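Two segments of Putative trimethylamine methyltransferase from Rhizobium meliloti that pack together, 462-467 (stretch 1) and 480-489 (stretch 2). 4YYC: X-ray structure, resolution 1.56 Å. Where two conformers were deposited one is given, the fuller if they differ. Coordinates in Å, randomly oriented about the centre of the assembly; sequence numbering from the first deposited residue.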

# COMPACT_ATOMS: atom_id res chain seq x y z
N SER A 462 -8.47 -4.61 14.13
CA SER A 462 -8.19 -5.93 13.56
C SER A 462 -8.42 -7.05 14.57
O SER A 462 -7.87 -6.98 15.67
CB SER A 462 -6.75 -6.00 13.10
OG SER A 462 -6.38 -7.34 12.73
N PRO A 463 -9.16 -8.10 14.20
CA PRO A 463 -9.25 -9.22 15.13
C PRO A 463 -8.02 -10.18 15.03
O PRO A 463 -8.02 -11.21 15.73
CB PRO A 463 -10.50 -9.96 14.66
CG PRO A 463 -10.58 -9.67 13.21
CD PRO A 463 -10.15 -8.23 13.11
N LEU A 464 -7.05 -9.89 14.14
CA LEU A 464 -5.94 -10.77 13.84
C LEU A 464 -4.56 -10.22 14.17
O LEU A 464 -3.63 -11.01 14.38
CB LEU A 464 -5.96 -11.14 12.34
CG LEU A 464 -7.09 -12.08 12.01
CD1 LEU A 464 -7.14 -12.28 10.50
CD2 LEU A 464 -7.03 -13.41 12.73
N ALA A 465 -4.38 -8.90 14.14
CA ALA A 465 -3.10 -8.31 14.53
C ALA A 465 -2.77 -8.61 15.97
O ALA A 465 -3.64 -8.54 16.84
CB ALA A 465 -3.10 -6.81 14.32
N ASP A 466 -1.52 -8.99 16.23
CA ASP A 466 -1.06 -9.09 17.58
C ASP A 466 -0.29 -7.81 17.92
O ASP A 466 0.77 -7.50 17.34
CB ASP A 466 -0.18 -10.32 17.78
CG ASP A 466 0.22 -10.50 19.20
OD1 ASP A 466 0.87 -9.59 19.76
OD2 ASP A 466 -0.12 -11.57 19.83
N ASN A 467 -0.85 -7.06 18.87
CA ASN A 467 -0.29 -5.81 19.29
C ASN A 467 0.22 -5.88 20.73
O ASN A 467 0.42 -4.85 21.40
CB ASN A 467 -1.38 -4.74 19.18
CG ASN A 467 -1.83 -4.54 17.75
OD1 ASN A 467 -3.03 -4.60 17.45
ND2 ASN A 467 -0.89 -4.33 16.88
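Stretch 2 480-489: RIEQRANALA

Stretch 1 runs through 462-467 without regular secondary structure, whereas stretch 2 begins with Arg480 at the N-cap position and is helical from Ile481 to Ala489, the helix continuing later in the chain. Backbone hydrogen bonds hold its turns, among them Ala485 N to Ile481 O at 2.8 Å and Leu488 N to Arg484 O at 3.0 Å. The closest CA atoms across the two stretches are those of Leu464 and Arg484, 6.2 Å apart. Pro463 meets Leu488, farther along the helix, while Leu464 also reaches back to Ile481 and Asp466 meets Arg484; the contacts therefore tend to run in opposite sequence order. Within the irregular segment, Ser462 OG accepts hydrogen bonds from Leu464 N at 3.0 Å and Ala465 N at 2.9 Å, a short side chain thus satisfying two amides that no helix or sheet engages.

The helix presents Ile481, Arg484 and Leu488, each with its CA-to-CB bond directed toward stretch 1; spacings of three and four residues bring them to one side of a helix. Leu464 is the centre of the contact. Its CA-to-CB bond points sideways, but its rotamer, m at chi1 and t at chi2, carries the end of the side chain nearer the helix. Leu464 CD2 lies 3.8 Å from Leu488 CD2, and Leu464 CD1 lies 4.3 Å from Ala485 CB; the short alanine side chain adds an apolar contact here, and Leu464 CD2 also comes within 3.6 Å of Ala485 N. Ile481 adds its CD1 at 3.9 Å from Leu464 CB, and Pro463 CG rests 4.0 Å from Leu488 CD2, adding the ring of an exposed proline to the apolar contact.

Arg484 supplies the polar link. Its long side chain reaches the carbonyl of Leu464, and Arg484 NE and Arg484 NH2 both donate to Leu464 O, each at 2.9 Å. The oxygen lies near the guanidinium plane, at its edge, where two N-H groups can converge on one acceptor that is not taken up by regular secondary structure. Asp466 CB covers one face of the same group, 3.6 Å from Arg484 CZ. The opposite charges are near each other but form no salt bridge: Asp466 OD2 is 4.3 Å from Arg484 NH1 and well out of the guanidinium plane, so no N-H points at it. A water joins them instead, donating to Asp466 OD2 at 2.8 Å and accepting a weak hydrogen bond from Arg484 NH1 at 3.1 Å. Together the two stretches bury 347 Å², counting both sides.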

# COMPACT_ATOMS: atom_id res chain seq x y z
N ARG A 480 2.36 -16.81 14.50
CA ARG A 480 2.28 -15.96 13.32
C ARG A 480 0.79 -15.69 13.03
O ARG A 480 -0.11 -16.40 13.46
CB ARG A 480 2.96 -16.65 12.15
CG ARG A 480 4.44 -16.82 12.39
CD ARG A 480 5.03 -17.77 11.37
NE ARG A 480 4.83 -17.31 10.01
CZ ARG A 480 5.62 -16.46 9.36
NH1 ARG A 480 5.32 -16.12 8.12
NH2 ARG A 480 6.70 -15.95 9.92
N ILE A 481 0.54 -14.63 12.30
CA ILE A 481 -0.83 -14.20 12.04
C ILE A 481 -1.67 -15.30 11.37
O ILE A 481 -2.85 -15.40 11.68
CB ILE A 481 -0.88 -12.87 11.28
CG1 ILE A 481 -2.34 -12.35 11.22
CG2 ILE A 481 -0.26 -13.00 9.87
CD1 ILE A 481 -2.44 -10.92 10.71
N GLU A 482 -1.06 -16.10 10.52
CA GLU A 482 -1.85 -17.12 9.82
C GLU A 482 -2.37 -18.19 10.77
O GLU A 482 -3.41 -18.78 10.50
CB GLU A 482 -1.13 -17.68 8.62
CG GLU A 482 0.09 -18.51 8.95
CD GLU A 482 1.37 -17.67 8.91
OE1 GLU A 482 1.28 -16.47 9.23
OE2 GLU A 482 2.44 -18.22 8.62
N GLN A 483 -1.68 -18.41 11.90
CA GLN A 483 -2.16 -19.34 12.92
C GLN A 483 -3.41 -18.77 13.59
O GLN A 483 -4.39 -19.50 13.83
CB GLN A 483 -1.07 -19.66 13.95
CG GLN A 483 0.15 -20.40 13.41
CD GLN A 483 1.27 -20.45 14.43
OE1 GLN A 483 2.20 -19.66 14.41
NE2 GLN A 483 1.16 -21.39 15.36
N ARG A 484 -3.37 -17.47 13.93
CA ARG A 484 -4.55 -16.83 14.47
C ARG A 484 -5.71 -16.79 13.43
O ARG A 484 -6.89 -16.92 13.79
CB ARG A 484 -4.23 -15.45 15.06
CG ARG A 484 -3.23 -15.46 16.22
CD ARG A 484 -3.13 -14.10 16.91
NE ARG A 484 -2.54 -13.11 16.00
CZ ARG A 484 -1.28 -13.02 15.61
NH1 ARG A 484 -0.33 -13.80 16.12
NH2 ARG A 484 -0.97 -12.12 14.71
N ALA A 485 -5.35 -16.60 12.17
CA ALA A 485 -6.35 -16.64 11.06
C ALA A 485 -7.02 -17.98 10.95
O ALA A 485 -8.24 -18.07 10.74
CB ALA A 485 -5.71 -16.26 9.77
N ASN A 486 -6.23 -19.04 11.08
CA ASN A 486 -6.76 -20.41 11.09
C ASN A 486 -7.83 -20.58 12.20
O ASN A 486 -8.97 -21.05 11.95
CB ASN A 486 -5.61 -21.39 11.28
CG ASN A 486 -6.04 -22.83 11.07
OD1 ASN A 486 -6.77 -23.39 11.89
ND2 ASN A 486 -5.55 -23.43 10.01
N ALA A 487 -7.48 -20.15 13.41
CA ALA A 487 -8.39 -20.28 14.53
C ALA A 487 -9.66 -19.47 14.35
O ALA A 487 -10.76 -19.95 14.66
CB ALA A 487 -7.71 -19.85 15.81
N LEU A 488 -9.52 -18.29 13.75
CA LEU A 488 -10.64 -17.42 13.56
C LEU A 488 -11.59 -18.00 12.49
O LEU A 488 -12.82 -17.96 12.67
CB LEU A 488 -10.20 -16.00 13.20
CG LEU A 488 -11.35 -15.00 13.31
CD1 LEU A 488 -11.95 -14.91 14.70
CD2 LEU A 488 -10.86 -13.65 12.85
N ALA A 489 -11.03 -18.52 11.40
CA ALA A 489 -11.84 -19.17 10.35
C ALA A 489 -12.62 -20.33 10.98
O ALA A 489 -13.81 -20.49 10.68
CB ALA A 489 -10.98 -19.69 9.23
O HOH W 1 -0.51 -14.22 19.14